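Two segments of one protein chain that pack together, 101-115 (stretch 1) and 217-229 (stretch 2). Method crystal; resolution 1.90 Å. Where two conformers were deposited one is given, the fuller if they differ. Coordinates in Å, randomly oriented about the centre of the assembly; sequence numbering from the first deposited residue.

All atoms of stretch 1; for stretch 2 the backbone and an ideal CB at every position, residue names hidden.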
# COMPACT_ATOMS: atom_id res chain seq x y z
N ARG B 101 36.19 -3.51 9.79
CA ARG B 101 36.14 -3.17 11.21
C ARG B 101 37.19 -2.14 11.57
O ARG B 101 38.37 -2.46 11.69
CB ARG B 101 36.38 -4.44 12.07
CG ARG B 101 36.12 -4.22 13.58
CD ARG B 101 36.63 -5.40 14.43
NE ARG B 101 35.98 -6.64 14.02
CZ ARG B 101 34.79 -7.05 14.46
NH1 ARG B 101 34.12 -6.32 15.35
NH2 ARG B 101 34.26 -8.17 14.03
N PRO B 102 36.78 -0.87 11.74
CA PRO B 102 37.68 0.15 12.29
C PRO B 102 38.33 -0.30 13.60
O PRO B 102 37.66 -0.86 14.46
CB PRO B 102 36.72 1.32 12.55
CG PRO B 102 35.74 1.20 11.38
CD PRO B 102 35.51 -0.29 11.26
N THR B 103 39.63 -0.04 13.77
CA THR B 103 40.30 -0.43 14.99
C THR B 103 40.23 0.73 15.99
O THR B 103 39.71 1.81 15.67
CB THR B 103 41.80 -0.73 14.74
OG1 THR B 103 42.44 0.47 14.32
CG2 THR B 103 41.95 -1.76 13.65
N ALA B 104 40.75 0.51 17.19
CA ALA B 104 40.76 1.55 18.20
C ALA B 104 41.53 2.78 17.71
O ALA B 104 41.30 3.89 18.19
CB ALA B 104 41.40 1.02 19.51
N ALA B 105 42.45 2.56 16.76
CA ALA B 105 43.29 3.65 16.25
C ALA B 105 42.67 4.38 15.05
O ALA B 105 43.33 5.22 14.44
CB ALA B 105 44.65 3.11 15.86
N PHE B 106 41.43 4.06 14.70
CA PHE B 106 40.81 4.65 13.52
C PHE B 106 40.77 6.16 13.55
O PHE B 106 40.43 6.77 14.58
CB PHE B 106 39.38 4.13 13.34
CG PHE B 106 38.73 4.54 12.04
CD1 PHE B 106 38.92 3.79 10.89
CD2 PHE B 106 37.92 5.69 11.98
CE1 PHE B 106 38.30 4.17 9.70
CE2 PHE B 106 37.31 6.08 10.79
CZ PHE B 106 37.50 5.31 9.65
N THR B 107 41.13 6.76 12.41
CA THR B 107 40.89 8.18 12.19
C THR B 107 40.25 8.35 10.83
O THR B 107 40.65 7.70 9.85
CB THR B 107 42.18 9.06 12.27
OG1 THR B 107 43.13 8.62 11.29
CG2 THR B 107 42.81 8.98 13.64
N GLY B 108 39.24 9.22 10.77
CA GLY B 108 38.51 9.42 9.53
C GLY B 108 37.05 9.74 9.78
O GLY B 108 36.50 9.48 10.84
N THR B 109 36.41 10.31 8.76
CA THR B 109 35.02 10.73 8.85
C THR B 109 34.06 9.56 8.61
O THR B 109 33.03 9.46 9.29
CB THR B 109 34.77 11.85 7.83
OG1 THR B 109 35.62 12.95 8.14
CG2 THR B 109 33.32 12.33 7.91
N SER B 110 34.41 8.69 7.66
CA SER B 110 33.53 7.59 7.25
C SER B 110 34.32 6.28 7.11
O SER B 110 35.51 6.28 6.77
CB SER B 110 32.87 7.91 5.89
OG SER B 110 32.27 9.19 5.92
N VAL B 111 33.64 5.17 7.35
CA VAL B 111 34.30 3.87 7.15
C VAL B 111 34.54 3.61 5.66
O VAL B 111 35.63 3.21 5.25
CB VAL B 111 33.51 2.70 7.75
CG1 VAL B 111 34.29 1.39 7.56
CG2 VAL B 111 33.24 2.94 9.25
N LEU B 112 33.51 3.86 4.85
CA LEU B 112 33.55 3.62 3.43
C LEU B 112 32.90 4.85 2.81
O LEU B 112 31.86 5.33 3.30
CB LEU B 112 32.71 2.37 3.14
CG LEU B 112 32.88 1.51 1.91
CD1 LEU B 112 34.36 1.22 1.75
CD2 LEU B 112 32.10 0.20 2.05
N SER B 113 33.52 5.40 1.77
CA SER B 113 32.95 6.61 1.18
C SER B 113 33.26 6.75 -0.30
O SER B 113 34.33 6.35 -0.78
CB SER B 113 33.40 7.88 1.93
OG SER B 113 34.80 8.07 1.81
N CYS B 114 32.30 7.33 -1.03
CA CYS B 114 32.51 7.68 -2.42
C CYS B 114 31.90 9.05 -2.67
O CYS B 114 30.74 9.29 -2.30
CB CYS B 114 31.88 6.66 -3.37
SG CYS B 114 32.38 7.00 -5.09
N VAL B 115 32.67 9.95 -3.26
CA VAL B 115 32.20 11.32 -3.50
C VAL B 115 32.31 11.66 -5.00
O VAL B 115 33.40 11.57 -5.59
CB VAL B 115 33.02 12.35 -2.67
CG1 VAL B 115 32.47 13.78 -2.86
CG2 VAL B 115 33.06 11.97 -1.20
N UNK B 217 32.87 3.48 17.58
CA UNK B 217 32.54 4.78 18.13
C UNK B 217 33.21 5.94 17.43
O UNK B 217 32.83 7.08 17.67
CB UNK B 217 32.91 4.81 19.61
N UNK B 218 34.21 5.68 16.58
CA UNK B 218 34.96 6.81 15.99
C UNK B 218 34.39 7.47 14.71
O UNK B 218 34.29 8.70 14.64
CB UNK B 218 36.37 6.32 15.67
N UNK B 219 34.07 6.66 13.68
CA UNK B 219 33.61 7.24 12.40
C UNK B 219 32.33 8.02 12.57
O UNK B 219 31.50 7.57 13.34
CB UNK B 219 33.40 6.14 11.35
N UNK B 220 32.16 9.16 11.89
CA UNK B 220 30.86 9.83 11.89
C UNK B 220 29.85 9.02 11.13
O UNK B 220 28.69 8.95 11.53
CB UNK B 220 30.97 11.23 11.29
N UNK B 221 30.28 8.45 10.00
CA UNK B 221 29.37 7.70 9.14
C UNK B 221 29.87 6.30 8.94
O UNK B 221 31.08 6.07 8.86
CB UNK B 221 29.20 8.39 7.79
N UNK B 222 28.94 5.36 8.82
CA UNK B 222 29.31 4.01 8.42
C UNK B 222 29.63 4.05 6.94
O UNK B 222 30.74 3.71 6.53
CB UNK B 222 28.20 3.00 8.73
N UNK B 223 28.66 4.46 6.13
CA UNK B 223 28.87 4.62 4.70
C UNK B 223 28.40 6.01 4.29
O UNK B 223 27.29 6.42 4.65
CB UNK B 223 28.14 3.54 3.91
N UNK B 224 29.24 6.74 3.54
CA UNK B 224 28.88 8.05 2.99
C UNK B 224 28.97 7.98 1.47
O UNK B 224 30.00 7.59 0.94
CB UNK B 224 29.79 9.15 3.54
N UNK B 225 27.91 8.36 0.77
CA UNK B 225 27.94 8.44 -0.69
C UNK B 225 27.43 9.85 -1.00
O UNK B 225 26.34 10.22 -0.57
CB UNK B 225 27.10 7.35 -1.36
N UNK B 226 28.22 10.64 -1.70
CA UNK B 226 27.90 12.04 -1.89
C UNK B 226 28.00 12.42 -3.38
O UNK B 226 28.95 12.02 -4.05
CB UNK B 226 28.83 12.91 -1.05
N UNK B 227 27.02 13.17 -3.88
CA UNK B 227 27.01 13.67 -5.27
C UNK B 227 27.16 12.55 -6.29
O UNK B 227 28.03 12.63 -7.19
CB UNK B 227 28.13 14.69 -5.47
N UNK B 228 26.31 11.53 -6.19
CA UNK B 228 26.37 10.42 -7.13
C UNK B 228 24.98 10.13 -7.70
O UNK B 228 23.97 10.21 -6.97
CB UNK B 228 26.94 9.17 -6.45
N UNK B 229 24.93 9.78 -8.98
CA UNK B 229 23.70 9.36 -9.65
C UNK B 229 23.49 7.85 -9.51
O UNK B 229 24.36 7.06 -9.89
CB UNK B 229 23.74 9.75 -11.13

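Position 217 lies beyond the reach of stretch 1, so nothing there restricts the choice; it is Thr217, which makes no contact. At 218 the CA-to-CB bond points toward stretch 1, and the ideal CB lies 4.0 Å from Phe106 CD2. A compact apolar side chain would suit. The residue is Val218, whose CG1 meets the ring at its edge, 3.8 Å from Phe106 CD2. A water donates to both Val218 O and Gly108 O.

Position 219 points sideways into a largely apolar site: its ideal CB is 3.8 Å from Val111 CG2 and 4.0 Å from Phe106 CE2, with Thr109 O at 3.9 Å. With phi at -62° and psi at 141°, proline is allowed, as are small aliphatic residues. Pro219 places its CG 3.6 Å from both Phe106 CE2 and Val111 CG2, and 4.1 Å from Pro102 CG.

At 220 the CB points sideways and passes Thr109 O at 3.4 Å, leaving room for many flexible side chains. Met220 curls its CE to 3.5 Å from Thr109 CG2, while its backbone N gives Thr109 O a weak hydrogen bond (2.8 Å).

The ideal CB of 221 stands 3.7 Å from Ser110 OG, so a short polar side chain is favoured. Asn221 fits: ND2 donates to Ser110 OG at 3.1 Å. Its backbone brackets Ser110, with Asn221 N donating to Thr109 O (3.0 Å) and Asn221 O accepting from Val111 N (3.1 Å).

At 222 the chain turns a corner and a CB would point away; phi and psi of -74° and -59° do not demand glycine. Gly222 contributes its carbonyl, with Leu112 N donating to Gly222 O at 3.2 Å.

After the corner the parallel pairing that Asn221 makes with Ser110 resumes, and side chains alternate between the Leu112/Cys114 and Ser113/Val115 faces. Position 223 shares the Leu112 face, inviting an aliphatic residue; Leu223 brings CD1 to 4.1 Å from Leu112 CB. At 224, CB lies 3.4 Å from Ser110 OG and 4.2 Å from Ser113 CB, compatible with apolar or polar residues. It is Leu224, whose N and O bond to Leu112 O and Cys114 N, each at 3.0 Å.

Position 225, on the Cys114 face, would accept a beta-branched residue and holds Val225. At 226 CB is 4.2 Å from Val115 CG1, where a long chain could pack its stem; Glu226 does so, and its N donates to Cys114 O at 2.9 Å.

Position 227 has positive phi (54°), often glycine or asparagine, yet carries Ala227. Position 228 points toward stretch 1 from a distance, suiting an aliphatic residue; Val228 CG2 reaches 4.3 Å from Cys114 O. At 229 stretch 1 is out of reach and sets no preference; the residue is Val229.

Stretch 2, residues 217-229: TVPMNGLLVEAVV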
# COMPACT_ATOMS: atom_id res chain seq x y z
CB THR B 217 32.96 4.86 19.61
OG1 THR B 217 34.37 4.59 19.70
CG2 THR B 217 32.17 3.84 20.45
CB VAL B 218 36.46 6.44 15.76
CG1 VAL B 218 37.19 7.65 15.15
CG2 VAL B 218 37.11 6.01 17.09
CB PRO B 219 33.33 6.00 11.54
CG PRO B 219 34.18 4.89 12.18
CD PRO B 219 34.07 5.19 13.64
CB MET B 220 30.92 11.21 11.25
CG MET B 220 31.86 12.15 11.95
SD MET B 220 31.26 13.84 11.81
CE MET B 220 31.16 14.06 10.04
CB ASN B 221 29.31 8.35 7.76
CG ASN B 221 29.00 9.81 7.83
OD1 ASN B 221 27.97 10.21 8.39
ND2 ASN B 221 29.88 10.63 7.27
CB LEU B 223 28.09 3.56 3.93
CG LEU B 223 27.87 3.75 2.44
CD1 LEU B 223 29.18 3.79 1.66
CD2 LEU B 223 26.98 2.63 1.95
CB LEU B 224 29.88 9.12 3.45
CG LEU B 224 29.67 10.47 2.76
CD1 LEU B 224 28.34 11.10 3.14
CD2 LEU B 224 30.84 11.43 3.09
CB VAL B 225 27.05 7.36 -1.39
CG1 VAL B 225 27.09 7.54 -2.90
CG2 VAL B 225 27.47 5.94 -0.98
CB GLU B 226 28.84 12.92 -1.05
CG GLU B 226 28.65 14.43 -1.27
CD GLU B 226 29.40 15.29 -0.25
OE1 GLU B 226 30.05 14.71 0.66
OE2 GLU B 226 29.34 16.54 -0.37
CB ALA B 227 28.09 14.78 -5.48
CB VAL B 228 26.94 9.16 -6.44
CG1 VAL B 228 26.88 7.94 -7.36
CG2 VAL B 228 28.39 9.39 -5.94
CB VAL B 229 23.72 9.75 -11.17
CG1 VAL B 229 22.50 9.13 -11.93
CG2 VAL B 229 23.79 11.31 -11.35
O HOH W 1 35.05 10.61 12.83
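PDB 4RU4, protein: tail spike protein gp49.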